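Putative sugar ABC transport system, substrate-binding protein (Bordetella parapertussis, PDB 5IX8) probably binds a carbohydrate as the soluble, substrate-binding component of a bacterial ABC import system. Local coordinates at residues Q4-P9 against G254-R259; E47-A52 against L73-A78; I144-A149 against M188-D193; M240-R245 against S299-H304. One frame throughout, in Å; residues are numbered along the deposited sequence.

Contact 1: residues Q4-P9 against G254-R259; sequences QGIVEP and GVIMGR
I256 reaches Q4 and I6 with its CD1 methyl because CG1 lies opposite the backbone N (chi1 -165°) and the chain stays extended through the next bond. With chi2 extended as well (170°), CD1 points away from the helix backbone toward the N-terminal loop. Q4 comes the other way: its CG sits beside its own backbone N (chi1 -77°), and the straight run onward to the amide lays the chain across the methyl at about a right angle. Three consecutive carbons of Q4 share that methyl, with I256 CD1 lying 3.8 Å from Q4 CB and 3.7 Å from Q4 CG. Q4 CD follows at 3.8 Å from the same I256 CD1, so the glutamine uses its aliphatic chain and the carbon of its amide. I6 completes the group tip to tip, its CD1 standing 4.1 Å from I256 CD1. These are van der Waals contacts, and no hydrogen bond joins the two segments. Between Q4 and I6 the backbone bends through positive phi at both Q4 and G5; G5 N is hydrogen-bonded to the carboxylate of D1. Farther along, E8 O accepts a hydrogen bond from R267, and V7 touches L260, so the loop follows one side of the helix beyond I256. On helix 254-270 the guanidinium of R259 forms salt bridges with D39 and E40 of helix 28-43. The N-terminal loop thus lies along helix 254-270, from I256 near its start to R267, in one of the two alpha/beta lobes of the periplasmic-binding-protein fold.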
loop_
_atom_site.group_PDB
_atom_site.type_symbol
_atom_site.label_atom_id
_atom_site.label_comp_id
_atom_site.label_asym_id
_atom_site.label_seq_id
_atom_site.Cartn_x
_atom_site.Cartn_y
_atom_site.Cartn_z
ATOM N N GLN A 4 -0.797 18.241 1.729
ATOM C CA GLN A 4 -1.028 18.214 3.186
ATOM C C GLN A 4 0.037 18.973 3.982
ATOM O O GLN A 4 0.370 18.586 5.100
ATOM C CB GLN A 4 -1.107 16.785 3.718
ATOM C CG GLN A 4 -2.391 16.056 3.463
ATOM C CD GLN A 4 -2.408 14.659 4.123
ATOM O OE1 GLN A 4 -1.521 14.302 4.924
ATOM N NE2 GLN A 4 -3.422 13.872 3.793
ATOM N N GLY A 5 0.582 20.049 3.420
ATOM C CA GLY A 5 1.646 20.815 4.059
ATOM C C GLY A 5 2.978 20.116 4.209
ATOM O O GLY A 5 3.840 20.613 4.929
ATOM N N ILE A 6 3.186 18.989 3.541
ATOM C CA ILE A 6 4.421 18.243 3.761
ATOM C C ILE A 6 5.588 18.927 3.085
ATOM O O ILE A 6 6.707 18.956 3.621
ATOM C CB ILE A 6 4.256 16.800 3.270
ATOM C CG1 ILE A 6 3.280 16.093 4.197
ATOM C CG2 ILE A 6 5.625 16.095 3.216
ATOM C CD1 ILE A 6 2.769 14.767 3.628
ATOM N N VAL A 7 5.347 19.480 1.896
ATOM C CA VAL A 7 6.384 20.124 1.116
ATOM C C VAL A 7 5.681 21.146 0.226
ATOM O O VAL A 7 4.514 20.971 -0.126
ATOM C CB VAL A 7 7.160 19.049 0.327
ATOM C CG1 VAL A 7 6.196 18.291 -0.611
ATOM C CG2 VAL A 7 8.295 19.669 -0.424
ATOM N N GLU A 8 6.388 22.237 -0.121
ATOM C CA GLU A 8 5.814 23.202 -1.056
ATOM C C GLU A 8 5.962 22.672 -2.491
ATOM O O GLU A 8 6.981 22.073 -2.817
ATOM C CB GLU A 8 6.554 24.539 -0.889
ATOM C CG GLU A 8 7.019 25.210 -2.113
ATOM C CD GLU A 8 7.738 26.547 -1.864
ATOM O OE1 GLU A 8 8.483 26.689 -0.849
ATOM O OE2 GLU A 8 7.571 27.447 -2.714
ATOM N N PRO A 9 4.955 22.801 -3.354
ATOM C CA PRO A 9 5.129 22.314 -4.738
ATOM C C PRO A 9 6.065 23.220 -5.522
ATOM O O PRO A 9 5.921 24.445 -5.496
ATOM C CB PRO A 9 3.711 22.356 -5.321
ATOM C CG PRO A 9 3.021 23.391 -4.547
ATOM C CD PRO A 9 3.651 23.450 -3.149
ATOM N N GLY A 254 -2.589 6.625 -1.590
ATOM C CA GLY A 254 -1.708 6.435 -2.733
ATOM C C GLY A 254 -1.513 7.721 -3.519
ATOM O O GLY A 254 -0.439 7.960 -4.068
ATOM N N VAL A 255 -2.575 8.531 -3.630
ATOM C CA VAL A 255 -2.509 9.726 -4.463
ATOM C C VAL A 255 -1.461 10.672 -3.911
ATOM O O VAL A 255 -0.603 11.152 -4.647
ATOM C CB VAL A 255 -3.879 10.417 -4.556
ATOM C CG1 VAL A 255 -3.742 11.775 -5.246
ATOM C CG2 VAL A 255 -4.879 9.543 -5.314
ATOM N N ILE A 256 -1.477 10.918 -2.597
ATOM C CA ILE A 256 -0.472 11.852 -2.071
ATOM C C ILE A 256 0.935 11.246 -2.180
ATOM O O ILE A 256 1.914 11.978 -2.412
ATOM C CB ILE A 256 -0.812 12.339 -0.641
ATOM C CG1 ILE A 256 0.061 13.569 -0.315
ATOM C CG2 ILE A 256 -0.607 11.252 0.408
ATOM C CD1 ILE A 256 -0.301 14.309 0.939
HETATM N N MSE A 257 1.064 9.915 -2.089
HETATM C CA MSE A 257 2.385 9.303 -2.224
HETATM C C MSE A 257 2.938 9.576 -3.607
HETATM O O MSE A 257 4.123 9.909 -3.752
HETATM C CB MSE A 257 2.351 7.799 -1.992
HETATM C CG MSE A 257 1.979 7.396 -0.591
HETATM SE SE MSE A 257 1.869 5.418 -0.462
HETATM C CE MSE A 257 0.712 5.370 1.074
ATOM N N GLY A 258 2.068 9.470 -4.622
ATOM C CA GLY A 258 2.499 9.753 -5.987
ATOM C C GLY A 258 2.918 11.201 -6.176
ATOM O O GLY A 258 3.923 11.483 -6.821
ATOM N N ARG A 259 2.137 12.138 -5.628
ATOM C CA ARG A 259 2.511 13.550 -5.725
ATOM C C ARG A 259 3.841 13.798 -5.052
ATOM O O ARG A 259 4.682 14.560 -5.561
ATOM C CB ARG A 259 1.442 14.434 -5.094
ATOM C CG ARG A 259 0.065 14.291 -5.705
ATOM C CD ARG A 259 -0.817 15.460 -5.216
ATOM N NE ARG A 259 -2.171 15.330 -5.720
ATOM C CZ ARG A 259 -2.523 15.588 -6.978
ATOM N NH1 ARG A 259 -1.621 16.055 -7.864
ATOM N NH2 ARG A 259 -3.786 15.390 -7.342
#

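Contact 2: residues E47-A52 against L73-A78; sequences EVVQVA and LGVDYA
V49 meets L73 with one branch and faces V75 with CB, V49 CB lying 4.4 Å from V75 CG1. From there the chain divides. The CG1 branch, opposite the backbone N (chi1 175°), extends to L73 and stops 4.0 Å from L73 CD1. The CG2 branch turns back beside the backbone N, leaving V49 CG2 4.5 Å from V75 CG1, so one valine methyl of segment 73-78 faces the fork of the other valine. L73 supplies just its CD1 end, and the two side chains meet at a slant. That same methyl also borders the amide of Q50, whose NE2 is 4.2 Å from L73 CD1, a van der Waals approach. Two successive residues of one strand can face the same partner because V49 has helix-like backbone angles (psi -34°), a kink before Q50 returns to an extended form. On the partner side, L73 precedes G74, where positive phi closes the last turn of the helix in a Schellman motif. The chain then swings through V75 and D76 into the next strand, and D76 OD2 accepts a bond from K17 N. Strands 47-53 and 77-80 are not adjacent: 17-22 runs between them in the parallel sheet, and helix 60-73 forms the beta-alpha-beta crossover that bridges it. F70 of that helix touches both Q50 and V75, while V48 packs against helix 28-43, I37 and A41 being its neighbours.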
loop_
_atom_site.group_PDB
_atom_site.type_symbol
_atom_site.label_atom_id
_atom_site.label_comp_id
_atom_site.label_asym_id
_atom_site.label_seq_id
_atom_site.Cartn_x
_atom_site.Cartn_y
_atom_site.Cartn_z
ATOM N N GLU A 47 7.907 14.720 -17.090
ATOM C CA GLU A 47 7.362 13.828 -18.108
ATOM C C GLU A 47 7.289 12.410 -17.561
ATOM O O GLU A 47 8.293 11.874 -17.074
ATOM C CB GLU A 47 8.236 13.851 -19.358
ATOM C CG GLU A 47 7.718 12.997 -20.472
ATOM C CD GLU A 47 8.644 12.998 -21.672
ATOM O OE1 GLU A 47 9.585 13.815 -21.698
ATOM O OE2 GLU A 47 8.437 12.178 -22.588
ATOM N N VAL A 48 6.108 11.806 -17.631
ATOM C CA VAL A 48 5.933 10.398 -17.305
ATOM C C VAL A 48 5.934 9.652 -18.627
ATOM O O VAL A 48 4.998 9.771 -19.427
ATOM C CB VAL A 48 4.642 10.154 -16.523
ATOM C CG1 VAL A 48 4.476 8.642 -16.179
ATOM C CG2 VAL A 48 4.629 11.065 -15.278
ATOM N N VAL A 49 7.009 8.913 -18.880
ATOM C CA VAL A 49 7.162 8.289 -20.192
ATOM C C VAL A 49 6.305 7.037 -20.316
ATOM O O VAL A 49 5.775 6.730 -21.396
ATOM C CB VAL A 49 8.641 7.966 -20.431
ATOM C CG1 VAL A 49 8.817 7.197 -21.729
ATOM C CG2 VAL A 49 9.418 9.245 -20.427
ATOM N N GLN A 50 6.142 6.305 -19.228
ATOM C CA GLN A 50 5.414 5.054 -19.297
ATOM C C GLN A 50 4.971 4.691 -17.897
ATOM O O GLN A 50 5.717 4.913 -16.937
ATOM C CB GLN A 50 6.312 3.962 -19.882
ATOM C CG GLN A 50 5.596 2.702 -20.165
ATOM C CD GLN A 50 6.506 1.693 -20.806
ATOM O OE1 GLN A 50 7.093 0.862 -20.126
ATOM N NE2 GLN A 50 6.629 1.758 -22.129
ATOM N N VAL A 51 3.764 4.140 -17.792
ATOM C CA VAL A 51 3.314 3.423 -16.605
ATOM C C VAL A 51 3.076 1.983 -17.019
ATOM O O VAL A 51 2.317 1.721 -17.962
ATOM C CB VAL A 51 2.045 4.029 -16.006
ATOM C CG1 VAL A 51 1.648 3.241 -14.780
ATOM C CG2 VAL A 51 2.261 5.498 -15.665
ATOM N N ALA A 52 3.761 1.058 -16.360
ATOM C CA ALA A 52 3.669 -0.351 -16.686
ATOM C C ALA A 52 3.227 -1.121 -15.453
ATOM O O ALA A 52 3.343 -0.626 -14.325
ATOM C CB ALA A 52 5.011 -0.870 -17.183
ATOM N N LEU A 73 14.635 4.128 -22.861
ATOM C CA LEU A 73 13.800 5.307 -23.035
ATOM C C LEU A 73 14.420 6.550 -22.428
ATOM O O LEU A 73 13.847 7.631 -22.550
ATOM C CB LEU A 73 12.419 5.082 -22.425
ATOM C CG LEU A 73 11.606 3.989 -23.104
ATOM C CD1 LEU A 73 10.430 3.592 -22.246
ATOM C CD2 LEU A 73 11.147 4.422 -24.497
ATOM N N GLY A 74 15.565 6.426 -21.771
ATOM C CA GLY A 74 16.233 7.598 -21.234
ATOM C C GLY A 74 15.532 8.225 -20.051
ATOM O O GLY A 74 15.620 9.443 -19.847
ATOM N N VAL A 75 14.839 7.432 -19.255
ATOM C CA VAL A 75 14.268 8.002 -18.045
ATOM C C VAL A 75 15.385 8.423 -17.088
ATOM O O VAL A 75 16.516 7.936 -17.143
ATOM C CB VAL A 75 13.293 7.023 -17.376
ATOM C CG1 VAL A 75 12.275 6.489 -18.375
ATOM C CG2 VAL A 75 14.014 5.913 -16.692
ATOM N N ASP A 76 15.063 9.367 -16.218
ATOM C CA ASP A 76 15.980 9.799 -15.167
ATOM C C ASP A 76 15.763 9.056 -13.862
ATOM O O ASP A 76 16.734 8.784 -13.135
ATOM C CB ASP A 76 15.828 11.308 -14.945
ATOM C CG ASP A 76 16.139 12.096 -16.220
ATOM O OD1 ASP A 76 17.320 12.126 -16.594
ATOM O OD2 ASP A 76 15.234 12.661 -16.859
ATOM N N TYR A 77 14.520 8.673 -13.588
ATOM C CA TYR A 77 14.155 7.887 -12.419
ATOM C C TYR A 77 13.202 6.795 -12.843
ATOM O O TYR A 77 12.286 7.028 -13.638
ATOM C CB TYR A 77 13.470 8.707 -11.323
ATOM C CG TYR A 77 14.356 9.798 -10.809
ATOM C CD1 TYR A 77 14.411 11.018 -11.451
ATOM C CD2 TYR A 77 15.149 9.611 -9.678
ATOM C CE1 TYR A 77 15.252 12.012 -11.005
ATOM C CE2 TYR A 77 15.984 10.619 -9.217
ATOM C CZ TYR A 77 16.029 11.814 -9.888
ATOM O OH TYR A 77 16.875 12.811 -9.467
ATOM N N ALA A 78 13.403 5.618 -12.278
ATOM C CA ALA A 78 12.415 4.552 -12.315
ATOM C C ALA A 78 11.670 4.575 -11.000
ATOM O O ALA A 78 12.291 4.738 -9.955
ATOM C CB ALA A 78 13.115 3.199 -12.491
#

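Contact 3: residues I144-A149 against M188-D193; sequences IVVPGA and MAQTQD
A water holds Q190 and G148 together: Q190 OE1 is hydrogen-bonded to it at 2.7 Å, and G148 N donates to the water oxygen at 2.8 Å. This bridge lies in a Rossmann-like alpha/beta lobe, where helix 184-197 serves the beta-alpha-beta crossover from strand 172-173 to strand 201-205 and packs over the intervening strand 142-145. Near the end of strand 142-145 the chain faces the helix through V146, whose two methyls part toward successive helix residues. One is V146 CG1, opposite the backbone N (chi1 175°), which lies 3.5 Å from Q190 OE1. The other, V146 CG2, is 3.7 Å from T191 OG1. Both partners are oxygens, yet they come at V146 differently: Q190 runs past it at a slant on an extended chain, whereas T191 stands roughly square to it. The T191 hydroxyl is bonded to G187 O, one turn back in its own helix, so it faces the valine as a polar group already engaged. The Q190 amide has a partner at each end, the water at OE1 and, weakly, R179 O at NE2. The contact is buried and no direct hydrogen bond links the segments, so the water is the polar bridge between them. Apolar neighbours surround these groups: L194 of the same helix touches both V146 and I144, and A215 and A218 of helix 209-221 back T191. G148, with phi 101° and psi -165°, bends the chain in a way glycine tolerates readily, and its N-H is the one directed at the water.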
loop_
_atom_site.group_PDB
_atom_site.type_symbol
_atom_site.label_atom_id
_atom_site.label_comp_id
_atom_site.label_asym_id
_atom_site.label_seq_id
_atom_site.Cartn_x
_atom_site.Cartn_y
_atom_site.Cartn_z
ATOM N N ILE A 144 -10.078 -14.277 13.422
ATOM C CA ILE A 144 -9.491 -14.978 12.280
ATOM C C ILE A 144 -8.473 -14.065 11.619
ATOM O O ILE A 144 -8.784 -12.897 11.319
ATOM C CB ILE A 144 -10.582 -15.369 11.275
ATOM C CG1 ILE A 144 -11.420 -16.535 11.807
ATOM C CG2 ILE A 144 -9.948 -15.690 9.904
ATOM C CD1 ILE A 144 -12.836 -16.638 11.174
ATOM N N VAL A 145 -7.280 -14.601 11.336
ATOM C CA VAL A 145 -6.224 -13.856 10.655
ATOM C C VAL A 145 -6.059 -14.415 9.244
ATOM O O VAL A 145 -5.761 -15.602 9.075
ATOM C CB VAL A 145 -4.895 -13.907 11.424
ATOM C CG1 VAL A 145 -3.797 -13.197 10.609
ATOM C CG2 VAL A 145 -5.037 -13.277 12.849
ATOM N N VAL A 146 -6.279 -13.568 8.238
ATOM C CA VAL A 146 -6.066 -13.888 6.821
ATOM C C VAL A 146 -4.940 -12.938 6.429
ATOM O O VAL A 146 -5.215 -11.767 6.140
ATOM C CB VAL A 146 -7.336 -13.670 5.974
ATOM C CG1 VAL A 146 -7.069 -13.888 4.467
ATOM C CG2 VAL A 146 -8.454 -14.597 6.404
ATOM N N PRO A 147 -3.672 -13.364 6.472
ATOM C CA PRO A 147 -2.556 -12.416 6.525
ATOM C C PRO A 147 -2.069 -11.921 5.184
ATOM O O PRO A 147 -1.236 -11.005 5.154
ATOM C CB PRO A 147 -1.437 -13.243 7.170
ATOM C CG PRO A 147 -1.693 -14.614 6.674
ATOM C CD PRO A 147 -3.228 -14.729 6.804
ATOM N N GLY A 148 -2.521 -12.508 4.095
ATOM C CA GLY A 148 -2.008 -12.148 2.804
ATOM C C GLY A 148 -0.993 -13.149 2.305
ATOM O O GLY A 148 -0.886 -14.285 2.785
ATOM N N ALA A 149 -0.259 -12.718 1.278
ATOM C CA ALA A 149 0.701 -13.572 0.599
ATOM C C ALA A 149 2.033 -13.568 1.342
ATOM O O ALA A 149 2.363 -12.620 2.070
ATOM C CB ALA A 149 0.916 -13.086 -0.821
HETATM N N MSE A 188 -12.239 -14.712 -0.291
HETATM C CA MSE A 188 -13.454 -15.490 -0.130
HETATM C C MSE A 188 -13.124 -16.916 0.319
HETATM O O MSE A 188 -13.665 -17.420 1.307
HETATM C CB MSE A 188 -14.231 -15.506 -1.450
HETATM C CG MSE A 188 -15.260 -16.584 -1.482
HETATM SE SE MSE A 188 -16.791 -16.049 -0.414
HETATM C CE MSE A 188 -17.542 -15.546 -2.062
ATOM N N ALA A 189 -12.216 -17.570 -0.396
ATOM C CA ALA A 189 -11.986 -18.978 -0.111
ATOM C C ALA A 189 -11.304 -19.140 1.239
ATOM O O ALA A 189 -11.642 -20.038 2.029
ATOM C CB ALA A 189 -11.161 -19.612 -1.237
ATOM N N GLN A 190 -10.325 -18.289 1.517
ATOM C CA GLN A 190 -9.633 -18.449 2.791
ATOM C C GLN A 190 -10.554 -18.132 3.959
ATOM O O GLN A 190 -10.486 -18.802 5.002
ATOM C CB GLN A 190 -8.384 -17.582 2.841
ATOM C CG GLN A 190 -7.311 -18.059 1.857
ATOM C CD GLN A 190 -6.056 -17.245 1.933
ATOM O OE1 GLN A 190 -5.614 -16.785 3.029
ATOM N NE2 GLN A 190 -5.426 -17.073 0.770
ATOM N N THR A 191 -11.406 -17.114 3.821
ATOM C CA THR A 191 -12.247 -16.752 4.955
ATOM C C THR A 191 -13.362 -17.765 5.115
ATOM O O THR A 191 -13.746 -18.109 6.247
ATOM C CB THR A 191 -12.808 -15.333 4.787
ATOM O OG1 THR A 191 -11.712 -14.431 4.590
ATOM C CG2 THR A 191 -13.574 -14.909 6.058
ATOM N N GLN A 192 -13.876 -18.283 4.004
ATOM C CA GLN A 192 -14.906 -19.309 4.120
ATOM C C GLN A 192 -14.374 -20.525 4.879
ATOM O O GLN A 192 -15.050 -21.082 5.762
ATOM C CB GLN A 192 -15.379 -19.700 2.720
ATOM C CG GLN A 192 -16.479 -20.711 2.697
ATOM C CD GLN A 192 -17.282 -20.588 1.426
ATOM O OE1 GLN A 192 -16.833 -21.003 0.356
ATOM N NE2 GLN A 192 -18.450 -19.962 1.522
ATOM N N ASP A 193 -13.158 -20.944 4.543
ATOM C CA ASP A 193 -12.524 -22.057 5.229
ATOM C C ASP A 193 -12.288 -21.739 6.708
ATOM O O ASP A 193 -12.622 -22.545 7.595
ATOM C CB ASP A 193 -11.217 -22.334 4.492
ATOM C CG ASP A 193 -10.436 -23.443 5.081
ATOM O OD1 ASP A 193 -10.835 -24.604 4.892
ATOM O OD2 ASP A 193 -9.391 -23.148 5.695
HETATM O O HOH W 1 -3.908 -14.683 2.931
#

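Contact 4: residues M240-R245 against S299-H304; sequences MIREGR and SNVDTH. With SO4 (sulfate ion), chain D.
Two apolar contacts seat V301 against the end of helix 235-242. I241 and V301 lie antiparallel, side by side, with I241 CG2 4.1 Å from V301 CB; V301 CG1 is 3.9 Å from R242 CG, so the arginine's aliphatic base shares the packing. V296 of strand 295-296 touches both I241 and V301. The ionic part follows from the same arginine, whose chain runs extended as far as NE to bring the guanidinium side-on to D302. Both donors take one oxygen: R242 NE is 3.0 Å from D302 OD1 on its syn lone pair, and R242 NH2, 2.9 Å away, meets D302 OD1 nearly along the C-O bond. OD1 lies in the guanidinium plane, and the two flat groups are nearly coplanar (20°). Beyond the G244 Schellman turn, R245 binds a sulfate, probably from the crystallisation liquor: R245 NE is 2.8 Å from sulfate O2 in an almost straight bond, R245 NH2 is equally close to O3, and R220 adds another donor. A forked salt bridge on exposed residues therefore borders a buried aliphatic pair, and sharing one oxygen between two donors probably concentrates the aspartate's charge there.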
loop_
_atom_site.group_PDB
_atom_site.type_symbol
_atom_site.label_atom_id
_atom_site.label_comp_id
_atom_site.label_asym_id
_atom_site.label_seq_id
_atom_site.Cartn_x
_atom_site.Cartn_y
_atom_site.Cartn_z
HETATM N N MSE A 240 -20.253 -0.219 4.009
HETATM C CA MSE A 240 -19.933 -1.352 4.862
HETATM C C MSE A 240 -19.504 -0.905 6.253
HETATM O O MSE A 240 -19.796 -1.586 7.233
HETATM C CB MSE A 240 -18.817 -2.207 4.227
HETATM C CG MSE A 240 -19.175 -2.802 2.870
HETATM SE SE MSE A 240 -17.696 -3.909 2.156
HETATM C CE MSE A 240 -18.574 -4.703 0.605
ATOM N N ILE A 241 -18.781 0.222 6.334
ATOM C CA ILE A 241 -18.451 0.802 7.634
ATOM C C ILE A 241 -19.716 1.281 8.343
ATOM O O ILE A 241 -19.939 0.993 9.528
ATOM C CB ILE A 241 -17.440 1.945 7.462
ATOM C CG1 ILE A 241 -16.091 1.403 7.000
ATOM C CG2 ILE A 241 -17.285 2.722 8.749
ATOM C CD1 ILE A 241 -15.066 2.513 6.747
ATOM N N ARG A 242 -20.573 2.015 7.628
ATOM C CA ARG A 242 -21.782 2.526 8.263
ATOM C C ARG A 242 -22.691 1.398 8.731
ATOM O O ARG A 242 -23.349 1.514 9.773
ATOM C CB ARG A 242 -22.531 3.437 7.298
ATOM C CG ARG A 242 -21.838 4.748 6.996
ATOM C CD ARG A 242 -22.767 5.741 6.286
ATOM N NE ARG A 242 -21.956 6.779 5.659
ATOM C CZ ARG A 242 -21.549 6.715 4.400
ATOM N NH1 ARG A 242 -21.929 5.691 3.638
ATOM N NH2 ARG A 242 -20.784 7.675 3.896
ATOM N N GLU A 243 -22.779 0.326 7.955
ATOM C CA GLU A 243 -23.632 -0.818 8.269
ATOM C C GLU A 243 -23.029 -1.738 9.318
ATOM O O GLU A 243 -23.687 -2.713 9.715
ATOM C CB GLU A 243 -23.922 -1.612 6.993
ATOM C CG GLU A 243 -24.864 -0.910 6.044
ATOM C CD GLU A 243 -24.715 -1.343 4.589
ATOM O OE1 GLU A 243 -24.062 -2.386 4.310
ATOM O OE2 GLU A 243 -25.259 -0.618 3.719
ATOM N N GLY A 244 -21.795 -1.466 9.752
ATOM C CA GLY A 244 -21.142 -2.210 10.805
ATOM C C GLY A 244 -20.363 -3.427 10.362
ATOM O O GLY A 244 -19.807 -4.126 11.215
ATOM N N ARG A 245 -20.305 -3.715 9.068
ATOM C CA ARG A 245 -19.628 -4.934 8.623
ATOM C C ARG A 245 -18.105 -4.784 8.632
ATOM O O ARG A 245 -17.386 -5.742 8.956
ATOM C CB ARG A 245 -20.117 -5.310 7.231
ATOM C CG ARG A 245 -19.356 -6.454 6.613
ATOM C CD ARG A 245 -19.551 -7.776 7.373
ATOM N NE ARG A 245 -20.880 -8.360 7.131
ATOM C CZ ARG A 245 -21.325 -9.473 7.711
ATOM N NH1 ARG A 245 -20.569 -10.119 8.599
ATOM N NH2 ARG A 245 -22.534 -9.934 7.414
ATOM N N SER A 299 -16.783 6.712 13.100
ATOM C CA SER A 299 -16.665 8.051 13.660
ATOM C C SER A 299 -16.218 9.079 12.633
ATOM O O SER A 299 -16.475 10.263 12.828
ATOM C CB SER A 299 -15.700 8.050 14.848
ATOM O OG SER A 299 -14.343 7.932 14.440
ATOM N N ASN A 300 -15.565 8.669 11.536
ATOM C CA ASN A 300 -15.089 9.652 10.573
ATOM C C ASN A 300 -15.336 9.274 9.120
ATOM O O ASN A 300 -14.770 9.917 8.224
ATOM C CB ASN A 300 -13.594 9.931 10.771
ATOM C CG ASN A 300 -12.740 8.720 10.482
ATOM O OD1 ASN A 300 -13.254 7.668 10.157
ATOM N ND2 ASN A 300 -11.436 8.867 10.607
ATOM N N VAL A 301 -16.136 8.245 8.843
ATOM C CA VAL A 301 -16.357 7.869 7.455
ATOM C C VAL A 301 -17.019 9.014 6.689
ATOM O O VAL A 301 -16.815 9.158 5.484
ATOM C CB VAL A 301 -17.164 6.545 7.405
ATOM C CG1 VAL A 301 -18.579 6.699 8.020
ATOM C CG2 VAL A 301 -17.264 6.009 5.988
ATOM N N ASP A 302 -17.773 9.875 7.369
ATOM C CA ASP A 302 -18.427 10.988 6.686
ATOM C C ASP A 302 -17.578 12.252 6.626
ATOM O O ASP A 302 -17.991 13.216 5.981
ATOM C CB ASP A 302 -19.761 11.306 7.354
ATOM C CG ASP A 302 -20.758 10.179 7.207
ATOM O OD1 ASP A 302 -20.666 9.398 6.233
ATOM O OD2 ASP A 302 -21.638 10.056 8.069
ATOM N N THR A 303 -16.403 12.282 7.260
ATOM C CA THR A 303 -15.597 13.503 7.292
ATOM C C THR A 303 -14.160 13.279 6.865
ATOM O O THR A 303 -13.486 14.223 6.442
ATOM C CB THR A 303 -15.571 14.109 8.688
ATOM O OG1 THR A 303 -15.061 13.138 9.610
ATOM C CG2 THR A 303 -16.963 14.555 9.114
ATOM N N HIS A 304 -13.661 12.057 7.018
ATOM C CA HIS A 304 -12.263 11.785 6.692
ATOM C C HIS A 304 -12.000 12.106 5.221
ATOM O O HIS A 304 -12.862 11.870 4.373
ATOM C CB HIS A 304 -11.939 10.316 6.997
ATOM C CG HIS A 304 -10.503 9.937 6.768
ATOM N ND1 HIS A 304 -9.933 9.894 5.515
ATOM C CD2 HIS A 304 -9.531 9.566 7.635
ATOM C CE1 HIS A 304 -8.668 9.529 5.614
ATOM N NE2 HIS A 304 -8.400 9.303 6.891
HETATM S S SO4 D . -23.967 -7.011 5.621
HETATM O O1 SO4 D . -24.026 -5.738 6.316
HETATM O O2 SO4 D . -22.590 -7.268 5.184
HETATM O O3 SO4 D . -24.401 -8.078 6.520
HETATM O O4 SO4 D . -24.862 -6.932 4.473
#

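From the N terminus, the 4-9 loop opens contact 1, which closes only at helix 254-270, a span of about three quarters of the chain. Nested within it, contact 2 closes a short strand-helix-strand loop in the same lobe, and contact 3, later in series, ties a strand to a helix in the other lobe; their centres are about 37 Å apart, on opposite sides of the chain's centre. Contact 4 opens at 240-245, still inside the large loop, but closes at 299-304, beyond it, and so crosses contact 1. It lies in the lobe of contact 3, its nearest atoms about 9 Å from that contact. The crossing reflects a chain that passes between the lobes more than once.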